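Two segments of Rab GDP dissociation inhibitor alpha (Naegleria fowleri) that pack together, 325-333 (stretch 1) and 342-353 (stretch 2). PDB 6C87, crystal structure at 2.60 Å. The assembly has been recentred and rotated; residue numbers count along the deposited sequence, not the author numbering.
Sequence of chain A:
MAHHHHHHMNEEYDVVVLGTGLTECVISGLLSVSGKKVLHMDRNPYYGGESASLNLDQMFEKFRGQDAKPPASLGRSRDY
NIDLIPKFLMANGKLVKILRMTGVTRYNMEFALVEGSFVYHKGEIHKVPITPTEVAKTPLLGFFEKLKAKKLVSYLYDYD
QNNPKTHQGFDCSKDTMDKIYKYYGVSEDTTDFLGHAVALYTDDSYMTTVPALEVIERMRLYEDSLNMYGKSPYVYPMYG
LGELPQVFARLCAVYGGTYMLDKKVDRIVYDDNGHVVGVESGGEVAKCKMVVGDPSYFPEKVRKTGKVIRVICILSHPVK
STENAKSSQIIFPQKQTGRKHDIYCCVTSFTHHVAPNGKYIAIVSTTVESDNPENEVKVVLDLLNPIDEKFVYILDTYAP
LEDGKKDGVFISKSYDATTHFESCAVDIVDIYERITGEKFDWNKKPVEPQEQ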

ATOM      1  N   ALA A 325     -16.477 -26.398 -30.614  1.00 34.19           N
ATOM      2  CA  ALA A 325     -15.378 -25.975 -29.758  1.00 39.92           C
ATOM      3  C   ALA A 325     -14.585 -27.185 -29.263  1.00 41.86           C
ATOM      4  O   ALA A 325     -15.159 -28.202 -28.858  1.00 39.16           O
ATOM      5  N   LYS A 326     -13.257 -27.081 -29.325  1.00 37.20           N
ATOM      6  CA  LYS A 326     -12.375 -28.141 -28.862  1.00 31.70           C
ATOM      7  C   LYS A 326     -11.929 -27.950 -27.414  1.00 30.69           C
ATOM      8  O   LYS A 326     -11.226 -28.811 -26.873  1.00 27.32           O
ATOM      9  N   SER A 327     -12.293 -26.834 -26.790  1.00 28.15           N
ATOM     10  CA  SER A 327     -12.125 -26.613 -25.360  1.00 24.52           C
ATOM     11  C   SER A 327     -13.153 -25.570 -24.954  1.00 29.24           C
ATOM     12  O   SER A 327     -13.476 -24.676 -25.742  1.00 28.82           O
ATOM     13  N   SER A 328     -13.680 -25.690 -23.735  1.00 31.63           N
ATOM     14  CA  SER A 328     -14.795 -24.821 -23.392  1.00 36.13           C
ATOM     15  C   SER A 328     -15.018 -24.772 -21.888  1.00 34.61           C
ATOM     16  O   SER A 328     -14.845 -25.767 -21.182  1.00 38.19           O
ATOM     17  N   GLN A 329     -15.429 -23.594 -21.425  1.00 32.30           N
ATOM     18  CA  GLN A 329     -15.998 -23.391 -20.098  1.00 32.13           C
ATOM     19  C   GLN A 329     -17.520 -23.376 -20.224  1.00 32.33           C
ATOM     20  O   GLN A 329     -18.064 -22.682 -21.091  1.00 34.94           O
ATOM     21  N   ILE A 330     -18.205 -24.132 -19.360  1.00 35.06           N
ATOM     22  CA  ILE A 330     -19.667 -24.216 -19.357  1.00 30.49           C
ATOM     23  C   ILE A 330     -20.167 -24.072 -17.926  1.00 28.78           C
ATOM     24  O   ILE A 330     -19.855 -24.913 -17.075  1.00 31.10           O
ATOM     25  N   ILE A 331     -20.967 -23.034 -17.670  1.00 33.67           N
ATOM     26  CA  ILE A 331     -21.512 -22.739 -16.342  1.00 33.78           C
ATOM     27  C   ILE A 331     -22.987 -23.118 -16.280  1.00 33.09           C
ATOM     28  O   ILE A 331     -23.755 -22.817 -17.203  1.00 38.46           O
ATOM     29  N   PHE A 332     -23.383 -23.787 -15.195  1.00 31.72           N
ATOM     30  CA  PHE A 332     -24.775 -24.150 -14.926  1.00 36.73           C
ATOM     31  C   PHE A 332     -25.223 -23.452 -13.647  1.00 37.52           C
ATOM     32  O   PHE A 332     -25.045 -23.993 -12.545  1.00 42.37           O
ATOM     33  N   PRO A 333     -25.797 -22.250 -13.740  1.00 43.63           N
ATOM     34  CA  PRO A 333     -26.179 -21.515 -12.522  1.00 47.86           C
ATOM     35  C   PRO A 333     -27.229 -22.256 -11.696  1.00 44.83           C
ATOM     36  O   PRO A 333     -28.139 -22.892 -12.231  1.00 43.83           O
ATOM     37  N   ASP A 342     -24.006 -24.199  -8.042  1.00 43.28           N
ATOM     38  CA  ASP A 342     -23.786 -24.250  -9.477  1.00 37.55           C
ATOM     39  C   ASP A 342     -23.126 -25.571  -9.863  1.00 34.00           C
ATOM     40  O   ASP A 342     -22.430 -26.201  -9.065  1.00 40.14           O
ATOM     41  N   ILE A 343     -23.362 -25.994 -11.098  1.00 33.23           N
ATOM     42  CA  ILE A 343     -22.648 -27.115 -11.686  1.00 35.00           C
ATOM     43  C   ILE A 343     -21.694 -26.542 -12.713  1.00 40.56           C
ATOM     44  O   ILE A 343     -22.048 -25.617 -13.456  1.00 42.89           O
ATOM     45  N   TYR A 344     -20.491 -27.093 -12.761  1.00 42.51           N
ATOM     46  CA  TYR A 344     -19.441 -26.621 -13.644  1.00 34.28           C
ATOM     47  C   TYR A 344     -19.055 -27.749 -14.581  1.00 35.18           C
ATOM     48  O   TYR A 344     -19.016 -28.918 -14.178  1.00 39.16           O
ATOM     49  N   CYS A 345     -18.841 -27.407 -15.845  1.00 32.21           N
ATOM     50  CA  CYS A 345     -18.308 -28.357 -16.814  1.00 38.35           C
ATOM     51  C   CYS A 345     -17.236 -27.663 -17.639  1.00 36.08           C
ATOM     52  O   CYS A 345     -17.510 -26.659 -18.305  1.00 39.24           O
ATOM     53  N   CYS A 346     -16.022 -28.194 -17.596  1.00 29.89           N
ATOM     54  CA  CYS A 346     -14.949 -27.727 -18.459  1.00 42.24           C
ATOM     55  C   CYS A 346     -14.568 -28.838 -19.423  1.00 40.22           C
ATOM     56  O   CYS A 346     -14.566 -30.020 -19.060  1.00 35.90           O
ATOM     57  N   VAL A 347     -14.273 -28.450 -20.657  1.00 37.09           N
ATOM     58  CA  VAL A 347     -13.967 -29.386 -21.724  1.00 34.08           C
ATOM     59  C   VAL A 347     -12.580 -29.059 -22.246  1.00 34.29           C
ATOM     60  O   VAL A 347     -12.286 -27.898 -22.546  1.00 37.54           O
ATOM     61  N   THR A 348     -11.726 -30.069 -22.319  1.00 31.04           N
ATOM     62  CA  THR A 348     -10.414 -29.959 -22.932  1.00 34.42           C
ATOM     63  C   THR A 348     -10.246 -31.138 -23.873  1.00 36.94           C
ATOM     64  O   THR A 348     -11.045 -32.075 -23.860  1.00 37.24           O
ATOM     65  N   SER A 349      -9.216 -31.082 -24.713  1.00 37.64           N
ATOM     66  CA  SER A 349      -9.080 -32.094 -25.751  1.00 36.14           C
ATOM     67  C   SER A 349      -7.629 -32.168 -26.223  1.00 35.50           C
ATOM     68  O   SER A 349      -6.710 -31.698 -25.542  1.00 30.05           O
ATOM     69  N   PHE A 350      -7.443 -32.749 -27.410  1.00 32.12           N
ATOM     70  CA  PHE A 350      -6.138 -32.812 -28.054  1.00 31.59           C
ATOM     71  C   PHE A 350      -5.502 -31.436 -28.188  1.00 36.63           C
ATOM     72  O   PHE A 350      -4.272 -31.328 -28.221  1.00 34.55           O
ATOM     73  N   THR A 351      -6.313 -30.372 -28.258  1.00 37.32           N
ATOM     74  CA  THR A 351      -5.760 -29.035 -28.467  1.00 39.58           C
ATOM     75  C   THR A 351      -4.933 -28.556 -27.286  1.00 33.90           C
ATOM     76  O   THR A 351      -4.105 -27.653 -27.453  1.00 33.24           O
ATOM     77  N   HIS A 352      -5.134 -29.131 -26.102  1.00 30.34           N
ATOM     78  CA  HIS A 352      -4.246 -28.885 -24.977  1.00 28.33           C
ATOM     79  C   HIS A 352      -3.360 -30.088 -24.676  1.00 34.84           C
ATOM     80  O   HIS A 352      -2.678 -30.103 -23.647  1.00 32.27           O
ATOM     81  N   HIS A 353      -3.332 -31.076 -25.579  1.00 40.86           N
ATOM     82  CA  HIS A 353      -2.545 -32.302 -25.428  1.00 38.71           C
ATOM     83  C   HIS A 353      -2.852 -33.014 -24.114  1.00 38.82           C
ATOM     84  O   HIS A 353      -1.954 -33.469 -23.403  1.00 31.87           O
TER

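The most unusual feature of this contact is a very short hydrogen bond at its open end, where Ser349 OG donates to Lys326 O at 2.5 Å. The p rotamer of Ser349 (chi1 67°), with its CA-to-CB bond pointing toward the other stretch, brings the hydroxyl to a carbonyl that lies just outside the regular ladder. The serine hydroxyl oxygen also accepts a weak hydrogen bond from the backbone of its own stretch, Thr351 N to Ser349 OG at 3.4 Å, so it links the short 3-10 segment at Phe350 and Thr351 to the backbone of stretch 1.

The ladder itself is antiparallel, the strands running at 167° to one another, and it closes through three pairs of backbone hydrogen bonds: Ser328 with Val347, Ile330 with Cys345, and Phe332 with Ile343. Side chains of these pairs share one face of the sheet. At its far end Phe332 (chi1 -66°, m; chi2 79°) sets its CB 3.7 Å from Ile343 CB, while its ring reaches diagonally to the next pair, with Phe332 CE1 4.0 Å from Cys345 CB. Ile343 is m,t, and its side chain lies beside the base of Phe332. Ile330, also m,t, continues the row: its CB is 4.1 Å from Cys345 CB, and its extended arm carries Ile330 CD1 to 4.0 Å from Val347 CG2. Cys345 and Val347, both t, are thus each covered by apolar groups from the opposing strand. Ser328 (t) ends the row with its CB 4.4 Å from Val347 CB; its hydroxyl makes no hydrogen bond to stretch 2 and gives a weak one, Ser328 OG to Gln329 O at 3.5 Å.

The other face carries Gln329, Ile331, Tyr344 and Cys346, and is more sparsely joined. Ile331 is m,m, a bend that brings Ile331 CD1 to 3.8 Å from Tyr344 CD2; the tyrosine itself is m, with chi2 84°. Gln329 (t,p) curls so that its OE1 comes 4.1 Å from Cys346 CB, a van der Waals approach; both ends of the amide are hydrogen-bonded elsewhere in the structure. Cys346 adopts p.

Beyond the ladder, the side chains become more polar. Lys326 (m,t, then chi3 -135° and chi4 61°) starts toward stretch 2 but its end leads away, leaving the aliphatic part as the contact: Lys326 CD lies 3.5 Å from Thr351 CG2 and 3.6 Å from Phe350 CE2. Phe350 has chi1 39°, and its ring end comes nearer to stretch 1 than its sideways CA-to-CB bond would suggest. Ser327 and Thr351, both p, are bridged by a water, which is 2.5 Å from Ser327 OG and 2.7 Å from Thr351 OG1. Through it the two hydroxyls are linked although their side chains come no nearer than 4.4 Å, between Ser327 CB and Thr351 OG1. His352 (m, chi2 92°) turns its ring edge to the same serine, with His352 CE1 3.6 Å from Ser327 OG.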

ATOM      1  CB  ALA A 325     -15.917 -25.167 -28.575  1.00 36.66           C
ATOM      2  CB  LYS A 326     -11.168 -28.245 -29.797  1.00 31.40           C
ATOM      3  CG  LYS A 326     -11.573 -28.594 -31.220  1.00 40.32           C
ATOM      4  CD  LYS A 326     -10.385 -28.581 -32.165  1.00 43.93           C
ATOM      5  CE  LYS A 326     -10.736 -27.853 -33.436  1.00 58.78           C
ATOM      6  NZ  LYS A 326     -11.102 -26.429 -33.170  1.00 65.66           N
ATOM      7  CB  SER A 327     -10.708 -26.142 -24.999  1.00 24.56           C
ATOM      8  OG  SER A 327     -10.334 -24.950 -25.687  1.00 25.19           O
ATOM      9  CB  SER A 328     -16.079 -25.275 -24.092  1.00 48.81           C
ATOM     10  OG  SER A 328     -17.074 -24.277 -23.993  1.00 66.99           O
ATOM     11  CB  GLN A 329     -15.504 -22.071 -19.502  1.00 28.36           C
ATOM     12  CG  GLN A 329     -16.080 -21.730 -18.136  1.00 33.02           C
ATOM     13  CD  GLN A 329     -15.403 -22.485 -17.006  1.00 41.81           C
ATOM     14  OE1 GLN A 329     -15.565 -23.696 -16.868  1.00 38.75           O
ATOM     15  NE2 GLN A 329     -14.657 -21.760 -16.174  1.00 41.81           N
ATOM     16  CB  ILE A 330     -20.167 -25.541 -19.954  1.00 34.58           C
ATOM     17  CG1 ILE A 330     -19.379 -25.901 -21.219  1.00 29.34           C
ATOM     18  CG2 ILE A 330     -21.661 -25.439 -20.260  1.00 29.66           C
ATOM     19  CD1 ILE A 330     -19.748 -27.227 -21.804  1.00 24.63           C
ATOM     20  CB  ILE A 331     -21.310 -21.258 -15.980  1.00 35.34           C
ATOM     21  CG1 ILE A 331     -19.841 -20.873 -16.150  1.00 37.52           C
ATOM     22  CG2 ILE A 331     -21.779 -20.980 -14.559  1.00 30.57           C
ATOM     23  CD1 ILE A 331     -18.917 -21.727 -15.319  1.00 27.27           C
ATOM     24  CB  PHE A 332     -24.926 -25.667 -14.813  1.00 37.22           C
ATOM     25  CG  PHE A 332     -24.648 -26.395 -16.094  1.00 38.01           C
ATOM     26  CD1 PHE A 332     -23.345 -26.620 -16.506  1.00 40.72           C
ATOM     27  CD2 PHE A 332     -25.685 -26.853 -16.892  1.00 38.12           C
ATOM     28  CE1 PHE A 332     -23.075 -27.284 -17.696  1.00 39.07           C
ATOM     29  CE2 PHE A 332     -25.418 -27.520 -18.081  1.00 40.24           C
ATOM     30  CZ  PHE A 332     -24.108 -27.735 -18.482  1.00 32.50           C
ATOM     31  CB  PRO A 333     -26.718 -20.185 -13.065  1.00 46.19           C
ATOM     32  CG  PRO A 333     -26.130 -20.069 -14.453  1.00 40.46           C
ATOM     33  CD  PRO A 333     -26.044 -21.469 -14.965  1.00 38.01           C
ATOM     34  CB  ASP A 342     -22.906 -23.081  -9.932  1.00 43.75           C
ATOM     35  CG  ASP A 342     -23.579 -21.721  -9.773  1.00 50.20           C
ATOM     36  OD1 ASP A 342     -24.694 -21.643  -9.201  1.00 52.95           O
ATOM     37  OD2 ASP A 342     -22.967 -20.718 -10.216  1.00 44.46           O
ATOM     38  CB  ILE A 343     -23.576 -28.146 -12.351  1.00 37.22           C
ATOM     39  CG1 ILE A 343     -24.730 -28.523 -11.425  1.00 38.62           C
ATOM     40  CG2 ILE A 343     -22.767 -29.382 -12.732  1.00 26.36           C
ATOM     41  CD1 ILE A 343     -25.762 -29.426 -12.088  1.00 28.64           C
ATOM     42  CB  TYR A 344     -18.222 -26.136 -12.841  1.00 33.85           C
ATOM     43  CG  TYR A 344     -18.582 -25.085 -11.817  1.00 34.33           C
ATOM     44  CD1 TYR A 344     -19.066 -25.445 -10.568  1.00 27.46           C
ATOM     45  CD2 TYR A 344     -18.471 -23.728 -12.112  1.00 39.81           C
ATOM     46  CE1 TYR A 344     -19.419 -24.491  -9.639  1.00 27.23           C
ATOM     47  CE2 TYR A 344     -18.820 -22.760 -11.182  1.00 35.17           C
ATOM     48  CZ  TYR A 344     -19.296 -23.153  -9.944  1.00 32.82           C
ATOM     49  OH  TYR A 344     -19.653 -22.215  -9.000  1.00 37.54           O
ATOM     50  CB  CYS A 345     -19.403 -28.920 -17.725  1.00 37.53           C
ATOM     51  SG  CYS A 345     -18.743 -30.117 -18.916  1.00 31.72           S
ATOM     52  CB  CYS A 346     -13.723 -27.287 -17.659  1.00 47.94           C
ATOM     53  SG  CYS A 346     -12.900 -28.619 -16.803  1.00 54.00           S
ATOM     54  CB  VAL A 347     -15.006 -29.320 -22.854  1.00 34.14           C
ATOM     55  CG1 VAL A 347     -14.712 -30.394 -23.894  1.00 27.82           C
ATOM     56  CG2 VAL A 347     -16.411 -29.454 -22.283  1.00 33.28           C
ATOM     57  CB  THR A 348      -9.298 -29.928 -21.880  1.00 32.00           C
ATOM     58  OG1 THR A 348      -9.395 -31.093 -21.057  1.00 37.47           O
ATOM     59  CG2 THR A 348      -9.427 -28.689 -21.010  1.00 24.80           C
ATOM     60  CB  SER A 349     -10.020 -31.772 -26.923  1.00 37.49           C
ATOM     61  OG  SER A 349      -9.599 -30.579 -27.562  1.00 33.97           O
ATOM     62  CB  PHE A 350      -6.278 -33.473 -29.435  1.00 37.25           C
ATOM     63  CG  PHE A 350      -7.548 -33.079 -30.190  1.00 56.25           C
ATOM     64  CD1 PHE A 350      -8.766 -33.716 -29.934  1.00 44.99           C
ATOM     65  CD2 PHE A 350      -7.519 -32.084 -31.170  1.00 66.98           C
ATOM     66  CE1 PHE A 350      -9.925 -33.359 -30.615  1.00 37.61           C
ATOM     67  CE2 PHE A 350      -8.684 -31.727 -31.866  1.00 63.20           C
ATOM     68  CZ  PHE A 350      -9.888 -32.371 -31.583  1.00 49.71           C
ATOM     69  CB  THR A 351      -6.860 -28.002 -28.774  1.00 34.52           C
ATOM     70  OG1 THR A 351      -7.851 -27.995 -27.736  1.00 33.41           O
ATOM     71  CG2 THR A 351      -7.499 -28.271 -30.122  1.00 28.52           C
ATOM     72  CB  HIS A 352      -5.059 -28.480 -23.748  1.00 25.92           C
ATOM     73  CG  HIS A 352      -5.614 -27.090 -23.831  1.00 48.67           C
ATOM     74  ND1 HIS A 352      -6.874 -26.816 -24.326  1.00 53.23           N
ATOM     75  CD2 HIS A 352      -5.058 -25.890 -23.536  1.00 53.49           C
ATOM     76  CE1 HIS A 352      -7.083 -25.512 -24.292  1.00 52.19           C
ATOM     77  NE2 HIS A 352      -5.995 -24.926 -23.823  1.00 53.72           N
ATOM     78  CB  HIS A 353      -1.048 -32.036 -25.551  1.00 41.91           C
ATOM     79  CG  HIS A 353      -0.608 -31.770 -26.949  1.00 46.13           C
ATOM     80  ND1 HIS A 353      -0.346 -30.502 -27.417  1.00 47.30           N
ATOM     81  CD2 HIS A 353      -0.447 -32.603 -28.003  1.00 48.14           C
ATOM     82  CE1 HIS A 353      -0.002 -30.570 -28.691  1.00 51.49           C
ATOM     83  NE2 HIS A 353      -0.064 -31.833 -29.072  1.00 50.16           N
TER
HETATM   84  O   HOH W   1      -8.774 -25.469 -27.594  1.00 27.52           O